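Local coordinates for protein putative thiosulfate sulfurtransferase YNJE (Escherichia coli, PDB 2WLR) that catalyses the transfer of sulfur from thiosulfate to cyanide, giving thiocyanate and sulfite, by way of a persulfide on its active-site cysteine, at residues 125-128 and 129-132; 192-195 and 196-199; 274-277 and 278-282; 328-331 and 332-335. All blocks are in the same frame, centred on the assembly; numbering follows the deposited sequence.

Contact 1 (125-128 and 129-132); sequences LVYP and QWLH
Two first torsions bring Tyr127 and Trp130 together: Trp130 holds CG anti to its backbone N (chi1 177°), while Tyr127 sets CG between its backbone N and carbonyl carbon (chi1 66°), folding the phenol ring back over the start of the helix. This is a strand-to-helix junction in a rhodanese domain, where strand 125-126, at the edge of a parallel sheet, runs into helix 128-135 through Tyr127, its N-cap residue. Trp130 CB sits over one face of the Tyr127 ring, 3.9 Å from the ring centroid, a CH-pi contact in which the two side chains cross at about a right angle. On the main chain, Tyr127 O accepts from Leu131 N at 3.3 Å and, weakly, from Trp130 N. Pro128 suits the first helical turn because it lacks an N-H, which would have no helical carbonyl to meet there, and its own O takes His132 N at 2.9 Å. The rings also join distant parts of the chain: Trp34 meets Tyr127 edge-to-face and also touches the Trp130 ring, whose NE1 donates to Thr141 O. Val126, a branched residue at home in a strand, packs against the indole from the strand. Its CG1 lies over a face of the Trp130 six-membered ring, 3.9 Å from the centroid, and its CB comes within 3.6 Å of Trp130 CE3.

Contact 2 (192-195 and 196-199); sequences KAML and AKHG
Lys197 N donates to Ala193 O at 3.0 Å, and beside this bond Ala196 N reaches Lys192 O and His198 N reaches Met194 O, each at 3.1 Å. These are the closing i to i+4 bonds of helix 188-197. The helix then ends in a Schellman motif: Gly199 N turns back to Ala196 O at 3.0 Å, Ile200 N bonds to Leu195 O, and Gly199 is the C-prime residue. Its phi of 69° is easily adopted by glycine, which has no CB to strain the backbone. Beyond the backbone bonds, the His198 ring brings its edge to the last turn, where Met194 O lies near the ring plane, 3.1 Å from His198 CD2. That leaves both ring nitrogens for other parts of the domain, NE2 bonding to Glu176 and ND1 to Asp170. Lys197, with CG anti to its backbone N (chi1 -175°) and its chain bent further out, bends back over Met194, NZ of Lys197 lying 3.8 Å from Met194 CA, and forms a salt bridge with Glu176. The packing is looser: CG of the selenomethionine at Met194 is 4.0 Å from His198 CD2, with SE placed obliquely to the imidazole. Met194 and Leu195 both touch helix 213-226, as befits flexible and branched apolar chains on the buried side, while small Ala193 lies at the surface. Because Lys197 and His198 share Glu176 OE1, the carboxylate probably ties the helix end to its surroundings, and Asp170 and Glu176 on the two ring nitrogens would be expected to favour a protonated imidazole.

Contact 3 (274-277 and 278-282); sequences LDME and QARGL
Asp275 OD1 receives Gln278 N at 2.9 Å, nearly along its C-O axis, and Gln278 OE1 in return takes Asp275 N at 2.9 Å, in the plane of the amide carbonyl. This reciprocal pair is a capping box, closing the N-terminus of helix 276-280, which follows edge strand 273-274 of the third rhodanese domain. Asp275 is a short acceptor that can bend back onto the helix, its CG between the backbone N and carbonyl carbon (chi1 71°), whereas Gln278 is long enough to reach back to the N-H of the N-cap residue itself. Along the outer side of the same short helix, Arg280 grips Glu277 side-on. Arg280 NE donates to Glu277 OE1 and Arg280 NH2 to Glu277 OE2, each at 2.9 Å and on the syn side of the carboxylate, with the two planes 23° apart. Replacing Arg280 by a leucine would probably leave the Glu277 carboxylate without its mate and Asn402, which also accepts from NH2, without that donor. Met276 runs beside the arginine and packs on Tyr389 and Trp396. On the sheet side, small Ala279 faces Tyr389 and Leu290, while two leucines meet tip to tip, Leu274 CD1 lying 3.7 Å from Leu282 CD1.

Contact 4 (328-331 and 332-335); sequences THME and DFHN
The imidazole of His334 has Met330 O over the centre of one face, 3.3 Å above its plane, while Met330 CB comes within 3.6 Å of CE1. From this position Met330 O stands 3.4 Å from ND1, but the angle is too poor for a hydrogen bond; its partner is instead Phe333 N, at 3.0 Å, approaching from above the carbonyl plane. The Phe333 ring is met obliquely by the selenomethionine at Met330, whose CE touches CD2 at 3.6 Å. With SE 5.4 Å from the ring centroid, the pair forms a Met-aromatic contact. Bends at chi2 and chi3 (-68° and -87°) curl the Met330 chain round to bring its methyl to that ring, a path suited to an unbranched, flexible residue. Residues 331-333 form a short 3-10 turn within the long loop between strand 319-320 and helix 343-351 of the third rhodanese domain. His334 N closes it on Glu331 O at 3.1 Å, again with the donor above the carbonyl plane. The polar side chains fasten the turn to the same loop, Glu331 bonding to Ser325 and Asp332 OD2 to Ala323 N. His334 NE2 bonds to Glu373 on helix 369-380, and an alanine here would probably leave that carboxylate without this donor and uncover the carbonyl of Met330. Met330 also packs against Arg370, inferred by similarity to bind substrate, and Thr374 of the same helix. Phe333, large and apolar, is buried between Thr374 and two residues of helix 343-351, Ile346 and Met349.

The four contacts follow one another along the chain without touching. Contacts 1 and 3 occupy corresponding places in two rhodanese domains, each leading from the edge strand of a five-stranded parallel sheet into the following helix; their centres are about 36 Å apart, on opposite sides of the chain's centre. Contact 2 ends a helix in the same domain as contact 1, about 24 Å away between centres. Contact 4 shares a domain with contact 3, about 26 Å between centres, and is the one near the active site: the Met330 side chain is about 4 Å from that of Arg370, and the side chain of Asp332 about 7 Å from a bound HEPES molecule. The persulfide-forming cysteine, Cys365, belongs to this domain.

Contact 1 (125-128 and 129-132)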
# COMPACT_ATOMS: atom_id res chain seq x y z
N LEU A 125 7.31 -2.40 -2.90
CA LEU A 125 6.56 -3.01 -1.79
C LEU A 125 7.21 -4.32 -1.49
O LEU A 125 6.85 -5.37 -2.02
CB LEU A 125 5.07 -3.21 -2.15
CG LEU A 125 4.29 -1.91 -2.30
CD1 LEU A 125 2.92 -2.19 -2.87
CD2 LEU A 125 4.13 -1.15 -1.00
N VAL A 126 8.21 -4.27 -0.62
CA VAL A 126 8.98 -5.48 -0.31
C VAL A 126 8.29 -6.38 0.73
O VAL A 126 7.27 -6.02 1.33
CB VAL A 126 10.42 -5.12 0.11
CG1 VAL A 126 11.03 -4.13 -0.91
CG2 VAL A 126 10.45 -4.56 1.56
N TYR A 127 8.86 -7.56 0.97
CA TYR A 127 8.29 -8.54 1.87
C TYR A 127 9.41 -9.11 2.76
O TYR A 127 10.61 -8.92 2.45
CB TYR A 127 7.55 -9.61 1.06
CG TYR A 127 8.41 -10.47 0.17
CD1 TYR A 127 8.85 -10.04 -1.07
CD2 TYR A 127 8.77 -11.75 0.58
CE1 TYR A 127 9.60 -10.85 -1.87
CE2 TYR A 127 9.56 -12.57 -0.24
CZ TYR A 127 9.96 -12.11 -1.45
OH TYR A 127 10.72 -12.97 -2.22
N PRO A 128 9.06 -9.80 3.86
CA PRO A 128 10.09 -10.11 4.87
C PRO A 128 11.27 -10.93 4.40
O PRO A 128 12.43 -10.55 4.65
CB PRO A 128 9.29 -10.81 5.98
CG PRO A 128 7.95 -10.18 5.88
CD PRO A 128 7.72 -10.04 4.39
N GLN A 129 11.04 -12.05 3.73
CA GLN A 129 12.16 -12.86 3.29
C GLN A 129 13.14 -12.08 2.42
O GLN A 129 14.36 -12.26 2.51
CB GLN A 129 11.69 -14.12 2.57
CG GLN A 129 12.83 -15.13 2.41
CD GLN A 129 13.33 -15.67 3.75
OE1 GLN A 129 12.53 -16.05 4.62
NE2 GLN A 129 14.65 -15.67 3.93
N TRP A 130 12.62 -11.19 1.59
CA TRP A 130 13.47 -10.41 0.69
C TRP A 130 14.42 -9.57 1.52
O TRP A 130 15.62 -9.52 1.27
CB TRP A 130 12.62 -9.51 -0.21
CG TRP A 130 13.40 -8.61 -1.14
CD1 TRP A 130 13.82 -8.93 -2.41
CD2 TRP A 130 13.84 -7.27 -0.90
NE1 TRP A 130 14.49 -7.88 -2.96
CE2 TRP A 130 14.52 -6.84 -2.06
CE3 TRP A 130 13.76 -6.39 0.19
CZ2 TRP A 130 15.11 -5.58 -2.15
CZ3 TRP A 130 14.32 -5.14 0.08
CH2 TRP A 130 14.99 -4.75 -1.08
N LEU A 131 13.87 -8.91 2.53
CA LEU A 131 14.66 -8.01 3.35
C LEU A 131 15.65 -8.81 4.16
O LEU A 131 16.78 -8.38 4.35
CB LEU A 131 13.72 -7.23 4.25
CG LEU A 131 14.33 -6.13 5.10
CD1 LEU A 131 15.18 -5.20 4.25
CD2 LEU A 131 13.19 -5.40 5.79
N HIS A 132 15.24 -9.95 4.68
CA HIS A 132 16.18 -10.79 5.42
C HIS A 132 17.33 -11.21 4.49
O HIS A 132 18.51 -11.08 4.86
CB HIS A 132 15.46 -11.97 6.03
CG HIS A 132 16.36 -12.89 6.76
ND1 HIS A 132 17.03 -12.53 7.91
CD2 HIS A 132 16.72 -14.17 6.50
CE1 HIS A 132 17.76 -13.54 8.33
NE2 HIS A 132 17.60 -14.55 7.48

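Contact 2 (192-195 and 196-199)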
# COMPACT_ATOMS: atom_id res chain seq x y z
N LYS A 192 16.45 18.37 5.33
CA LYS A 192 17.87 18.19 5.07
C LYS A 192 18.60 17.74 6.31
O LYS A 192 19.43 16.83 6.27
CB LYS A 192 18.44 19.50 4.56
CG LYS A 192 19.88 19.51 4.10
CD LYS A 192 20.23 20.95 3.71
CE LYS A 192 21.52 21.02 2.96
NZ LYS A 192 22.65 20.79 3.84
N ALA A 193 18.30 18.33 7.46
CA ALA A 193 18.97 17.93 8.69
C ALA A 193 18.60 16.50 9.07
O ALA A 193 19.43 15.72 9.52
CB ALA A 193 18.63 18.92 9.83
N MSE A 194 17.32 16.18 8.94
CA MSE A 194 16.84 14.85 9.31
C MSE A 194 17.50 13.77 8.46
O MSE A 194 17.95 12.74 8.96
CB MSE A 194 15.30 14.85 9.15
CG MSE A 194 14.59 13.49 9.44
SE MSE A 194 14.60 12.26 7.93
CE MSE A 194 13.44 13.20 6.66
N LEU A 195 17.60 14.04 7.16
CA LEU A 195 18.17 13.09 6.20
C LEU A 195 19.65 12.85 6.56
O LEU A 195 20.11 11.70 6.62
CB LEU A 195 17.98 13.54 4.76
CG LEU A 195 16.53 13.54 4.25
CD1 LEU A 195 16.35 14.45 3.07
CD2 LEU A 195 16.12 12.09 3.87
N ALA A 196 20.37 13.95 6.80
CA ALA A 196 21.78 13.83 7.19
C ALA A 196 21.97 13.00 8.43
O ALA A 196 22.80 12.07 8.47
CB ALA A 196 22.39 15.22 7.40
N LYS A 197 21.17 13.27 9.45
CA LYS A 197 21.26 12.60 10.76
C LYS A 197 21.02 11.10 10.66
O LYS A 197 21.66 10.31 11.33
CB LYS A 197 20.23 13.25 11.69
CG LYS A 197 20.15 12.86 13.15
CD LYS A 197 18.70 13.17 13.73
CE LYS A 197 18.05 14.52 13.28
NZ LYS A 197 16.52 14.52 13.05
N HIS A 198 20.10 10.69 9.79
CA HIS A 198 19.83 9.28 9.57
C HIS A 198 20.66 8.66 8.43
O HIS A 198 20.42 7.51 8.03
CB HIS A 198 18.33 9.06 9.34
CG HIS A 198 17.52 9.39 10.55
ND1 HIS A 198 17.34 8.50 11.58
CD2 HIS A 198 16.93 10.54 10.93
CE1 HIS A 198 16.62 9.07 12.53
NE2 HIS A 198 16.36 10.32 12.16
N GLY A 199 21.67 9.36 7.93
CA GLY A 199 22.62 8.79 6.99
C GLY A 199 22.07 8.49 5.62
O GLY A 199 22.48 7.53 4.98

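Contact 3 (274-277 and 278-282)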
# COMPACT_ATOMS: atom_id res chain seq x y z
N LEU A 274 1.08 18.89 -2.65
CA LEU A 274 0.28 20.04 -3.01
C LEU A 274 -0.04 20.88 -1.80
O LEU A 274 -0.22 20.37 -0.69
CB LEU A 274 -1.02 19.66 -3.69
CG LEU A 274 -0.96 18.83 -4.94
CD1 LEU A 274 -2.36 18.83 -5.57
CD2 LEU A 274 0.04 19.33 -5.97
N ASP A 275 -0.13 22.18 -2.05
CA ASP A 275 -0.65 23.11 -1.08
C ASP A 275 -2.16 23.32 -1.30
O ASP A 275 -2.75 22.76 -2.21
CB ASP A 275 0.14 24.43 -1.10
CG ASP A 275 -0.10 25.29 -2.33
OD1 ASP A 275 -1.09 25.13 -3.09
OD2 ASP A 275 0.74 26.21 -2.53
N MSE A 276 -2.77 24.15 -0.45
CA MSE A 276 -4.22 24.29 -0.49
C MSE A 276 -4.76 24.81 -1.80
O MSE A 276 -5.78 24.33 -2.29
CB MSE A 276 -4.69 25.19 0.64
CG MSE A 276 -6.20 25.31 0.71
SE MSE A 276 -6.77 25.97 2.44
CE MSE A 276 -5.83 27.67 2.35
N GLU A 277 -4.10 25.81 -2.38
CA GLU A 277 -4.59 26.38 -3.64
C GLU A 277 -4.42 25.44 -4.83
O GLU A 277 -5.29 25.36 -5.70
CB GLU A 277 -3.93 27.74 -3.87
CG GLU A 277 -4.35 28.78 -2.83
CD GLU A 277 -5.87 28.86 -2.63
OE1 GLU A 277 -6.63 28.97 -3.63
OE2 GLU A 277 -6.32 28.79 -1.46
N GLN A 278 -3.35 24.67 -4.83
CA GLN A 278 -3.16 23.65 -5.86
C GLN A 278 -4.23 22.56 -5.72
O GLN A 278 -4.80 22.11 -6.72
CB GLN A 278 -1.77 23.02 -5.74
CG GLN A 278 -0.63 23.94 -6.12
CD GLN A 278 0.70 23.33 -5.76
OE1 GLN A 278 0.93 22.90 -4.64
NE2 GLN A 278 1.58 23.28 -6.72
N ALA A 279 -4.52 22.15 -4.50
CA ALA A 279 -5.54 21.14 -4.26
C ALA A 279 -6.91 21.63 -4.73
O ALA A 279 -7.65 20.91 -5.40
CB ALA A 279 -5.58 20.76 -2.79
N ARG A 280 -7.23 22.87 -4.35
CA ARG A 280 -8.49 23.52 -4.76
C ARG A 280 -8.63 23.47 -6.27
O ARG A 280 -9.72 23.26 -6.80
CB ARG A 280 -8.50 24.98 -4.29
CG ARG A 280 -9.84 25.66 -4.51
CD ARG A 280 -9.76 27.17 -4.28
NE ARG A 280 -9.10 27.55 -3.03
CZ ARG A 280 -9.68 27.54 -1.83
NH1 ARG A 280 -10.95 27.16 -1.69
NH2 ARG A 280 -8.97 27.89 -0.76
N GLY A 281 -7.52 23.68 -6.97
CA GLY A 281 -7.49 23.62 -8.42
C GLY A 281 -7.84 22.29 -9.07
O GLY A 281 -8.06 22.22 -10.29
N LEU A 282 -7.86 21.20 -8.29
CA LEU A 282 -8.18 19.89 -8.85
C LEU A 282 -9.68 19.60 -8.83
O LEU A 282 -10.13 18.63 -9.45
CB LEU A 282 -7.47 18.79 -8.06
CG LEU A 282 -5.95 18.85 -7.99
CD1 LEU A 282 -5.44 17.60 -7.26
CD2 LEU A 282 -5.33 18.92 -9.36

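Contact 4 (328-331 and 332-335)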
# COMPACT_ATOMS: atom_id res chain seq x y z
N THR A 328 -7.89 5.96 12.26
CA THR A 328 -6.59 5.33 12.47
C THR A 328 -6.46 3.94 11.82
O THR A 328 -5.51 3.21 12.11
CB THR A 328 -6.26 5.22 13.97
OG1 THR A 328 -7.38 4.66 14.67
CG2 THR A 328 -5.94 6.59 14.55
N HIS A 329 -7.39 3.59 10.93
CA HIS A 329 -7.38 2.28 10.26
C HIS A 329 -7.58 2.42 8.77
O HIS A 329 -8.09 3.42 8.27
CB HIS A 329 -8.47 1.37 10.85
CG HIS A 329 -8.18 0.93 12.25
ND1 HIS A 329 -8.52 1.69 13.36
CD2 HIS A 329 -7.56 -0.17 12.73
CE1 HIS A 329 -8.13 1.06 14.45
NE2 HIS A 329 -7.55 -0.07 14.10
N MSE A 330 -7.15 1.38 8.06
CA MSE A 330 -7.10 1.39 6.60
C MSE A 330 -7.54 0.06 6.00
O MSE A 330 -7.01 -0.40 4.98
CB MSE A 330 -5.67 1.80 6.11
CG MSE A 330 -5.33 3.32 6.28
SE MSE A 330 -6.42 4.30 5.10
CE MSE A 330 -5.23 4.15 3.62
N GLU A 331 -8.59 -0.53 6.57
CA GLU A 331 -9.03 -1.85 6.13
C GLU A 331 -9.38 -2.00 4.65
O GLU A 331 -9.18 -3.09 4.08
CB GLU A 331 -10.24 -2.34 6.95
CG GLU A 331 -10.01 -2.54 8.42
CD GLU A 331 -10.43 -1.32 9.23
OE1 GLU A 331 -10.37 -0.18 8.70
OE2 GLU A 331 -10.81 -1.51 10.41
N ASP A 332 -9.87 -0.94 4.02
CA ASP A 332 -10.28 -1.02 2.62
C ASP A 332 -9.12 -1.23 1.69
O ASP A 332 -9.32 -1.52 0.54
CB ASP A 332 -11.06 0.23 2.17
CG ASP A 332 -12.33 0.46 2.97
OD1 ASP A 332 -12.91 -0.54 3.42
OD2 ASP A 332 -12.78 1.64 3.12
N PHE A 333 -7.91 -1.03 2.19
CA PHE A 333 -6.73 -1.20 1.37
C PHE A 333 -5.92 -2.45 1.69
O PHE A 333 -4.88 -2.66 1.04
CB PHE A 333 -5.89 0.04 1.51
CG PHE A 333 -6.48 1.22 0.81
CD1 PHE A 333 -6.25 1.42 -0.55
CD2 PHE A 333 -7.29 2.10 1.50
CE1 PHE A 333 -6.84 2.50 -1.20
CE2 PHE A 333 -7.87 3.19 0.82
CZ PHE A 333 -7.62 3.37 -0.52
N HIS A 334 -6.38 -3.26 2.66
CA HIS A 334 -5.55 -4.34 3.21
C HIS A 334 -6.19 -5.69 3.01
O HIS A 334 -7.41 -5.82 3.07
CB HIS A 334 -5.33 -4.18 4.70
CG HIS A 334 -4.61 -2.94 5.11
ND1 HIS A 334 -4.67 -2.45 6.39
CD2 HIS A 334 -3.81 -2.11 4.41
CE1 HIS A 334 -3.96 -1.34 6.46
NE2 HIS A 334 -3.41 -1.11 5.28
N ASN A 335 -5.36 -6.68 2.70
CA ASN A 335 -5.69 -8.10 2.78
C ASN A 335 -5.81 -8.54 4.23
O ASN A 335 -5.46 -7.78 5.15
CB ASN A 335 -4.60 -8.92 2.06
CG ASN A 335 -4.54 -8.68 0.57
OD1 ASN A 335 -3.46 -8.53 0.00
ND2 ASN A 335 -5.67 -8.62 -0.05